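PDB 5JLD: arginyl-tRNA synthetase, putative from Plasmodium falciparum, which probably attaches L-arginine to tRNA(Arg) at the expense of ATP, supplying arginyl-tRNA for protein synthesis. Local coordinates for residues Y263-I268 with N403-G408; P27-D32 with I51-K56; T296-G299 with Y304-E307. All coordinates share one frame; numbering follows the deposited sequence. Where two conformers were deposited one is given.

Contact 1 of 3, residues Y263-I268 with N403-G408; sequences YNILDI and NLIKEG
Ile405 reaches from helix 401-420 toward two residues near the C-terminal end of helix 242-265. CD1 of its longer branch lies 4.1 Å from Leu266 CD2, the two side chains meeting at a slant, methyl against methyl. The same CD1 also borders the CG2 methyl of Ile265, which Ile405 CG2 approaches as well, at 4.5 Å, a looser fit than that with the leucine. The first torsion of Ile405 (-65°) sets CG1 opposite the carbonyl carbon and so carries CD1 across toward Leu266. No hydrogen bond crosses between the segments, and the buried surface is small, 93 Å² for both sides together. The backbones stay well apart: the closest pair of CA atoms, those of Ile265 and Ile405, is separated by 9.1 Å.

A Schellman motif ends helix 242-265, with Asp267 (phi 55°) as its C' residue. Ile268 N bonds to Tyr263 O at 3.0 Å, while the companion bond from Asp267 N to Asn264 O is weak. Within the catalytic domain, helix 436-453 touches both sides of the contact, Leu266 through Val445 and Ile405 through Cys444 and Ile448; Leu266 also packs on Leu152 of helix 149-167.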
loop_
_atom_site.group_PDB
_atom_site.type_symbol
_atom_site.label_atom_id
_atom_site.label_comp_id
_atom_site.label_asym_id
_atom_site.label_seq_id
_atom_site.Cartn_x
_atom_site.Cartn_y
_atom_site.Cartn_z
ATOM N N TYR A 263 -16.018 7.057 4.501
ATOM C CA TYR A 263 -15.191 6.853 3.315
ATOM C C TYR A 263 -14.932 8.177 2.604
ATOM O O TYR A 263 -13.799 8.454 2.198
ATOM C CB TYR A 263 -15.834 5.849 2.356
ATOM C CG TYR A 263 -15.810 4.416 2.869
ATOM C CD1 TYR A 263 -14.645 3.859 3.420
ATOM C CD2 TYR A 263 -16.959 3.628 2.824
ATOM C CE1 TYR A 263 -14.633 2.548 3.898
ATOM C CE2 TYR A 263 -16.960 2.321 3.291
ATOM C CZ TYR A 263 -15.806 1.785 3.827
ATOM O OH TYR A 263 -15.839 0.495 4.291
ATOM N N ASN A 264 -15.939 9.035 2.463
ATOM C CA ASN A 264 -15.598 10.236 1.722
ATOM C C ASN A 264 -14.979 11.338 2.601
ATOM O O ASN A 264 -14.356 12.238 2.058
ATOM C CB ASN A 264 -16.794 10.756 0.911
ATOM C CG ASN A 264 -17.844 11.370 1.744
ATOM O OD1 ASN A 264 -17.598 12.333 2.467
ATOM N ND2 ASN A 264 -19.061 10.854 1.620
ATOM N N ILE A 265 -15.116 11.259 3.932
ATOM C CA ILE A 265 -14.250 12.074 4.800
ATOM C C ILE A 265 -12.767 11.702 4.575
ATOM O O ILE A 265 -11.874 12.561 4.593
ATOM C CB ILE A 265 -14.593 11.915 6.306
ATOM C CG1 ILE A 265 -15.925 12.582 6.636
ATOM C CG2 ILE A 265 -13.524 12.541 7.183
ATOM C CD1 ILE A 265 -16.210 12.683 8.130
ATOM N N LEU A 266 -12.521 10.414 4.350
ATOM C CA LEU A 266 -11.187 9.918 4.038
ATOM C C LEU A 266 -10.766 10.098 2.566
ATOM O O LEU A 266 -9.607 9.860 2.211
ATOM C CB LEU A 266 -11.102 8.434 4.413
ATOM C CG LEU A 266 -11.179 8.107 5.905
ATOM C CD1 LEU A 266 -11.229 6.593 6.125
ATOM C CD2 LEU A 266 -9.995 8.739 6.655
ATOM N N ASP A 267 -11.706 10.533 1.732
ATOM C CA ASP A 267 -11.500 10.630 0.286
ATOM C C ASP A 267 -11.046 9.293 -0.296
ATOM O O ASP A 267 -10.100 9.229 -1.082
ATOM C CB ASP A 267 -10.489 11.735 -0.047
ATOM C CG ASP A 267 -11.089 13.121 0.065
ATOM O OD1 ASP A 267 -11.743 13.564 -0.901
ATOM O OD2 ASP A 267 -10.914 13.770 1.117
ATOM N N ILE A 268 -11.725 8.220 0.102
ATOM C CA ILE A 268 -11.401 6.873 -0.368
ATOM C C ILE A 268 -12.605 6.211 -1.022
ATOM O O ILE A 268 -13.632 6.004 -0.384
ATOM C CB ILE A 268 -10.906 5.971 0.783
ATOM C CG1 ILE A 268 -9.592 6.515 1.357
ATOM C CG2 ILE A 268 -10.751 4.515 0.303
ATOM C CD1 ILE A 268 -9.059 5.743 2.527
ATOM N N ASN A 403 -16.449 10.556 15.052
ATOM C CA ASN A 403 -16.158 11.430 16.182
ATOM C C ASN A 403 -14.695 11.380 16.599
ATOM O O ASN A 403 -14.150 12.373 17.070
ATOM C CB ASN A 403 -17.069 11.111 17.369
ATOM C CG ASN A 403 -18.449 11.734 17.221
ATOM O OD1 ASN A 403 -19.323 11.206 16.526
ATOM N ND2 ASN A 403 -18.650 12.872 17.882
ATOM N N LEU A 404 -14.044 10.239 16.413
ATOM C CA LEU A 404 -12.614 10.169 16.682
ATOM C C LEU A 404 -11.865 11.137 15.756
ATOM O O LEU A 404 -11.017 11.944 16.192
ATOM C CB LEU A 404 -12.099 8.746 16.495
ATOM C CG LEU A 404 -10.621 8.627 16.853
ATOM C CD1 LEU A 404 -10.424 9.048 18.301
ATOM C CD2 LEU A 404 -10.111 7.221 16.620
ATOM N N ILE A 405 -12.206 11.078 14.475
ATOM C CA ILE A 405 -11.585 11.981 13.525
ATOM C C ILE A 405 -11.965 13.441 13.810
ATOM O O ILE A 405 -11.137 14.318 13.649
ATOM C CB ILE A 405 -11.940 11.618 12.069
ATOM C CG1 ILE A 405 -11.353 10.251 11.709
ATOM C CG2 ILE A 405 -11.393 12.667 11.111
ATOM C CD1 ILE A 405 -11.685 9.774 10.284
ATOM N N LYS A 406 -13.193 13.715 14.247
ATOM C CA LYS A 406 -13.563 15.109 14.514
ATOM C C LYS A 406 -12.816 15.635 15.745
ATOM O O LYS A 406 -12.497 16.828 15.833
ATOM C CB LYS A 406 -15.081 15.270 14.692
ATOM C CG LYS A 406 -15.620 14.964 16.082
ATOM C CD LYS A 406 -17.019 15.542 16.274
ATOM C CE LYS A 406 -17.934 15.196 15.106
ATOM N NZ LYS A 406 -19.272 15.833 15.242
ATOM N N GLU A 407 -12.524 14.735 16.680
ATOM C CA GLU A 407 -11.691 15.060 17.832
ATOM C C GLU A 407 -10.280 15.433 17.383
ATOM O O GLU A 407 -9.714 16.457 17.829
ATOM C CB GLU A 407 -11.635 13.885 18.803
ATOM C CG GLU A 407 -10.573 14.035 19.876
ATOM C CD GLU A 407 -10.756 13.056 21.018
ATOM O OE1 GLU A 407 -11.436 12.025 20.823
ATOM O OE2 GLU A 407 -10.223 13.327 22.114
ATOM N N GLY A 408 -9.721 14.594 16.506
ATOM C CA GLY A 408 -8.451 14.909 15.882
ATOM C C GLY A 408 -8.479 16.271 15.206
ATOM O O GLY A 408 -7.566 17.068 15.357
#

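Contact 2 of 3, residues P27-D32 with I51-K56; sequences PSISED and INIYKK
Glu31 and Ile53 bury the most surface here, 61 and 55 Å², and both CG and the carboxylate group of the acid lie against the longer branch of the isoleucine. CG of Glu31 sits 3.9 Å from Ile53 CD1, and the carboxylate carbon CD of Glu31 is 3.8 Å from Ile53 CG1, so that branch fits against the bend of the glutamate. The bend is at the second torsion (76°), following a first torsion that holds CG opposite the backbone N. Ile29 supplies the purely apolar share of the contact: its CD1 comes within 4.2 Å of Ile53 CG2, the two side chains crossing at an angle. Ile29 also rests on Ile22 of helix 10-25 and Ile53 on Ile69 of helix 66-75, which places the contact between helices of the N-terminal domain.

The carboxylate's two oxygens are used differently. Glu31 OE2 is hydrogen-bonded to ND2 of Asn49, at the start of helix 49-57, and lies 4.0 Å from CB of Asn52. On the other oxygen, one water donates to Glu31 OE1 at 3.0 Å and to Ser30 O at 2.7 Å, and accepts from Lys56 NZ at 3.1 Å.

Glu31 OE1 and Lys56 NZ are 5.4 Å apart, so the opposite charges are joined through water instead of by a direct salt bridge. Their attraction probably still favours an ionised carboxylate, while CG and the carboxylate carbon of the same side chain pack on Ile53. The loop is thus joined to the helix by van der Waals contact and a water bridge.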
loop_
_atom_site.group_PDB
_atom_site.type_symbol
_atom_site.label_atom_id
_atom_site.label_comp_id
_atom_site.label_asym_id
_atom_site.label_seq_id
_atom_site.Cartn_x
_atom_site.Cartn_y
_atom_site.Cartn_z
ATOM N N PRO A 27 31.563 -19.018 -15.166
ATOM C CA PRO A 27 30.592 -19.366 -16.224
ATOM C C PRO A 27 29.581 -20.440 -15.843
ATOM O O PRO A 27 28.397 -20.299 -16.168
ATOM C CB PRO A 27 31.486 -19.851 -17.366
ATOM C CG PRO A 27 32.775 -19.103 -17.173
ATOM C CD PRO A 27 32.946 -18.941 -15.684
ATOM N N SER A 28 30.026 -21.484 -15.152
ATOM C CA SER A 28 29.140 -22.584 -14.790
ATOM C C SER A 28 28.740 -22.493 -13.320
ATOM O O SER A 28 28.902 -23.448 -12.559
ATOM C CB SER A 28 29.818 -23.923 -15.095
ATOM O OG SER A 28 29.048 -25.023 -14.645
ATOM N N ILE A 29 28.214 -21.337 -12.923
ATOM C CA ILE A 29 27.781 -21.126 -11.546
ATOM C C ILE A 29 26.316 -20.724 -11.520
ATOM O O ILE A 29 25.827 -20.064 -12.436
ATOM C CB ILE A 29 28.644 -20.042 -10.827
ATOM C CG1 ILE A 29 28.713 -20.292 -9.321
ATOM C CG2 ILE A 29 28.138 -18.624 -11.115
ATOM C CD1 ILE A 29 29.563 -19.266 -8.582
ATOM N N SER A 30 25.600 -21.153 -10.489
ATOM C CA SER A 30 24.237 -20.676 -10.297
ATOM C C SER A 30 24.249 -19.815 -9.053
ATOM O O SER A 30 24.298 -20.316 -7.929
ATOM C CB SER A 30 23.225 -21.827 -10.173
ATOM N N GLU A 31 24.218 -18.509 -9.273
ATOM C CA GLU A 31 24.414 -17.538 -8.209
ATOM C C GLU A 31 23.681 -16.254 -8.589
ATOM O O GLU A 31 24.157 -15.475 -9.414
ATOM C CB GLU A 31 25.919 -17.285 -7.981
ATOM C CG GLU A 31 26.260 -16.184 -6.963
ATOM C CD GLU A 31 26.071 -16.627 -5.521
ATOM O OE1 GLU A 31 26.188 -17.839 -5.244
ATOM O OE2 GLU A 31 25.777 -15.766 -4.664
ATOM N N ASP A 32 22.506 -16.050 -8.008
ATOM C CA ASP A 32 21.709 -14.876 -8.321
ATOM C C ASP A 32 22.244 -13.682 -7.545
ATOM O O ASP A 32 22.343 -13.720 -6.317
ATOM C CB ASP A 32 20.234 -15.118 -8.003
ATOM C CG ASP A 32 19.329 -14.061 -8.609
ATOM O OD1 ASP A 32 19.067 -13.037 -7.943
ATOM O OD2 ASP A 32 18.876 -14.259 -9.756
ATOM N N ILE A 51 30.905 -13.073 -0.955
ATOM C CA ILE A 51 31.028 -13.732 0.341
ATOM C C ILE A 51 30.423 -15.138 0.252
ATOM O O ILE A 51 31.048 -16.127 0.644
ATOM C CB ILE A 51 30.373 -12.887 1.445
ATOM C CG1 ILE A 51 31.143 -11.564 1.567
ATOM C CG2 ILE A 51 30.363 -13.638 2.787
ATOM C CD1 ILE A 51 30.522 -10.539 2.492
ATOM N N ASN A 52 29.247 -15.231 -0.342
ATOM C CA ASN A 52 28.617 -16.536 -0.541
ATOM C C ASN A 52 29.371 -17.431 -1.533
ATOM O O ASN A 52 29.471 -18.648 -1.334
ATOM C CB ASN A 52 27.169 -16.343 -0.974
ATOM C CG ASN A 52 26.271 -15.978 0.199
ATOM O OD1 ASN A 52 26.744 -15.843 1.337
ATOM N ND2 ASN A 52 24.979 -15.806 -0.066
ATOM N N ILE A 53 29.934 -16.833 -2.579
ATOM C CA ILE A 53 30.716 -17.613 -3.531
ATOM C C ILE A 53 31.958 -18.163 -2.845
ATOM O O ILE A 53 32.358 -19.295 -3.101
ATOM C CB ILE A 53 31.107 -16.781 -4.765
ATOM C CG1 ILE A 53 29.850 -16.394 -5.548
ATOM C CG2 ILE A 53 32.035 -17.575 -5.670
ATOM C CD1 ILE A 53 30.094 -15.449 -6.699
ATOM N N TYR A 54 32.560 -17.365 -1.963
ATOM C CA TYR A 54 33.752 -17.804 -1.234
ATOM C C TYR A 54 33.396 -18.907 -0.254
ATOM O O TYR A 54 34.143 -19.858 -0.094
ATOM C CB TYR A 54 34.418 -16.641 -0.485
ATOM C CG TYR A 54 35.655 -17.046 0.300
ATOM C CD1 TYR A 54 36.807 -17.460 -0.346
ATOM C CD2 TYR A 54 35.668 -17.006 1.688
ATOM C CE1 TYR A 54 37.937 -17.830 0.363
ATOM C CE2 TYR A 54 36.795 -17.371 2.409
ATOM C CZ TYR A 54 37.922 -17.786 1.742
ATOM O OH TYR A 54 39.047 -18.145 2.450
ATOM N N LYS A 55 32.247 -18.789 0.399
ATOM C CA LYS A 55 31.858 -19.824 1.346
ATOM C C LYS A 55 31.568 -21.144 0.624
ATOM O O LYS A 55 32.043 -22.192 1.049
ATOM C CB LYS A 55 30.659 -19.362 2.183
ATOM C CG LYS A 55 31.033 -18.226 3.140
ATOM C CD LYS A 55 29.958 -17.914 4.175
ATOM C CE LYS A 55 28.682 -17.362 3.550
ATOM N NZ LYS A 55 27.675 -16.946 4.578
ATOM N N LYS A 56 30.833 -21.090 -0.484
ATOM C CA LYS A 56 30.508 -22.310 -1.238
ATOM C C LYS A 56 31.713 -22.956 -1.936
ATOM O O LYS A 56 31.984 -24.146 -1.758
ATOM C CB LYS A 56 29.441 -22.022 -2.289
ATOM C CG LYS A 56 28.051 -21.780 -1.736
ATOM C CD LYS A 56 27.010 -21.781 -2.854
ATOM C CE LYS A 56 26.912 -23.146 -3.520
ATOM N NZ LYS A 56 25.763 -23.209 -4.475
HETATM O O HOH W 1 26.353 -20.658 -6.195
#

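Contact 3 of 3, residues T296-G299 with Y304-E307; sequences TNIG and YQSE
Thr296 and Tyr304 lie 6.2 Å apart between CA atoms at the open end of a beta hairpin formed by strands 296-298 and 301-304, at the edge of a three-stranded antiparallel sheet in the catalytic domain. Backbone hydrogen bonds join Thr296 to Cys303 across the hairpin and Tyr304 to Leu313 on its other side. Gly299, with phi of 59°, begins the link between the first two strands.

Past Tyr304 the second segment leaves the strand, and side chains and water make the remaining connection. Gln305 is the residue that faces both partners. Its CB lies 4.1 Å from Thr296 OG1, and its amide oxygen OE1 is 4.1 Å from Ile298 CD1, the isoleucine and glutamine side chains crossing nearly at right angles. Both Ile298 and Gln305 also touch Pro312, in the loop before strand 313-316. With no hydrogen bond running directly between the segments, a water fills that role: it accepts from Gln305 N at 2.8 Å and is hydrogen-bonded to Thr296 OG1 at 3.3 Å.

The far end of Gln305 is turned back on its own segment by a bend at the second torsion (67°). There NE2, which also bonds to Lys310 O, donates to Ser306 O at 3.0 Å along an almost straight line (172°), meeting a lone pair in the carbonyl plane.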
loop_
_atom_site.group_PDB
_atom_site.type_symbol
_atom_site.label_atom_id
_atom_site.label_comp_id
_atom_site.label_asym_id
_atom_site.label_seq_id
_atom_site.Cartn_x
_atom_site.Cartn_y
_atom_site.Cartn_z
ATOM N N THR A 296 -13.203 -33.581 0.995
ATOM C CA THR A 296 -13.298 -34.781 1.820
ATOM C C THR A 296 -14.429 -34.654 2.853
ATOM O O THR A 296 -14.997 -33.573 3.043
ATOM C CB THR A 296 -11.969 -35.064 2.569
ATOM O OG1 THR A 296 -11.556 -33.887 3.276
ATOM C CG2 THR A 296 -10.865 -35.483 1.606
ATOM N N ASN A 297 -14.746 -35.758 3.521
ATOM C CA ASN A 297 -15.744 -35.751 4.581
ATOM C C ASN A 297 -15.169 -35.681 5.996
ATOM O O ASN A 297 -14.469 -36.585 6.450
ATOM C CB ASN A 297 -16.633 -36.986 4.465
ATOM C CG ASN A 297 -17.689 -36.825 3.414
ATOM O OD1 ASN A 297 -17.406 -36.891 2.218
ATOM N ND2 ASN A 297 -18.925 -36.606 3.850
ATOM N N ILE A 298 -15.488 -34.600 6.691
ATOM C CA ILE A 298 -15.191 -34.499 8.110
ATOM C C ILE A 298 -16.527 -34.397 8.820
ATOM O O ILE A 298 -17.254 -33.409 8.667
ATOM C CB ILE A 298 -14.293 -33.287 8.446
ATOM C CG1 ILE A 298 -13.029 -33.304 7.591
ATOM C CG2 ILE A 298 -13.913 -33.302 9.928
ATOM C CD1 ILE A 298 -12.157 -32.046 7.749
ATOM N N GLY A 299 -16.857 -35.435 9.581
ATOM C CA GLY A 299 -18.200 -35.591 10.096
ATOM C C GLY A 299 -19.148 -35.653 8.915
ATOM O O GLY A 299 -18.859 -36.295 7.902
ATOM N N TYR A 304 -12.348 -28.923 2.715
ATOM C CA TYR A 304 -11.027 -29.054 2.106
ATOM C C TYR A 304 -9.976 -29.173 3.196
ATOM O O TYR A 304 -9.770 -28.241 3.984
ATOM C CB TYR A 304 -10.690 -27.868 1.211
ATOM C CG TYR A 304 -9.255 -27.893 0.713
ATOM C CD1 TYR A 304 -8.830 -28.861 -0.199
ATOM C CD2 TYR A 304 -8.327 -26.953 1.150
ATOM C CE1 TYR A 304 -7.530 -28.893 -0.657
ATOM C CE2 TYR A 304 -7.017 -26.974 0.690
ATOM C CZ TYR A 304 -6.629 -27.949 -0.210
ATOM O OH TYR A 304 -5.340 -27.980 -0.660
ATOM N N GLN A 305 -9.320 -30.324 3.241
ATOM C CA GLN A 305 -8.189 -30.528 4.130
ATOM C C GLN A 305 -6.885 -30.327 3.375
ATOM O O GLN A 305 -6.535 -31.126 2.506
ATOM C CB GLN A 305 -8.217 -31.927 4.735
ATOM C CG GLN A 305 -7.047 -32.189 5.678
ATOM C CD GLN A 305 -7.119 -31.344 6.942
ATOM O OE1 GLN A 305 -8.067 -31.467 7.728
ATOM N NE2 GLN A 305 -6.114 -30.484 7.148
ATOM N N SER A 306 -6.171 -29.253 3.690
ATOM C CA SER A 306 -4.854 -29.076 3.112
ATOM C C SER A 306 -3.855 -30.008 3.790
ATOM O O SER A 306 -4.026 -30.403 4.958
ATOM C CB SER A 306 -4.388 -27.633 3.236
ATOM O OG SER A 306 -3.050 -27.514 2.791
ATOM N N GLU A 307 -2.831 -30.367 3.027
ATOM C CA GLU A 307 -1.672 -31.112 3.509
ATOM C C GLU A 307 -0.761 -30.204 4.331
ATOM O O GLU A 307 -0.013 -30.666 5.195
ATOM C CB GLU A 307 -0.904 -31.675 2.318
ATOM C CG GLU A 307 -1.083 -30.793 1.082
ATOM C CD GLU A 307 -0.349 -31.301 -0.137
ATOM O OE1 GLU A 307 -0.072 -32.518 -0.203
ATOM O OE2 GLU A 307 -0.067 -30.479 -1.039
HETATM O O HOH W 2 -9.831 -32.098 1.132
#

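Contact 1 is the buried one, made of aliphatic side chains alone, and its centre is about 19 Å from the centre of the chain. Contacts 2 and 3 have their centres about 35 Å from it, contact 2 partly buried and contact 3 at the surface; in both, water bridges the segments. The type of element differs as well: helix end against helix in contact 1, loop against helix in contact 2, strand against the end of its hairpin partner in contact 3. Contacts 1 and 3 share the catalytic domain, with 3 nested in the chain between 263-268 and 403-408, yet their centres are about 44 Å apart. Contact 2 belongs to the N-terminal domain.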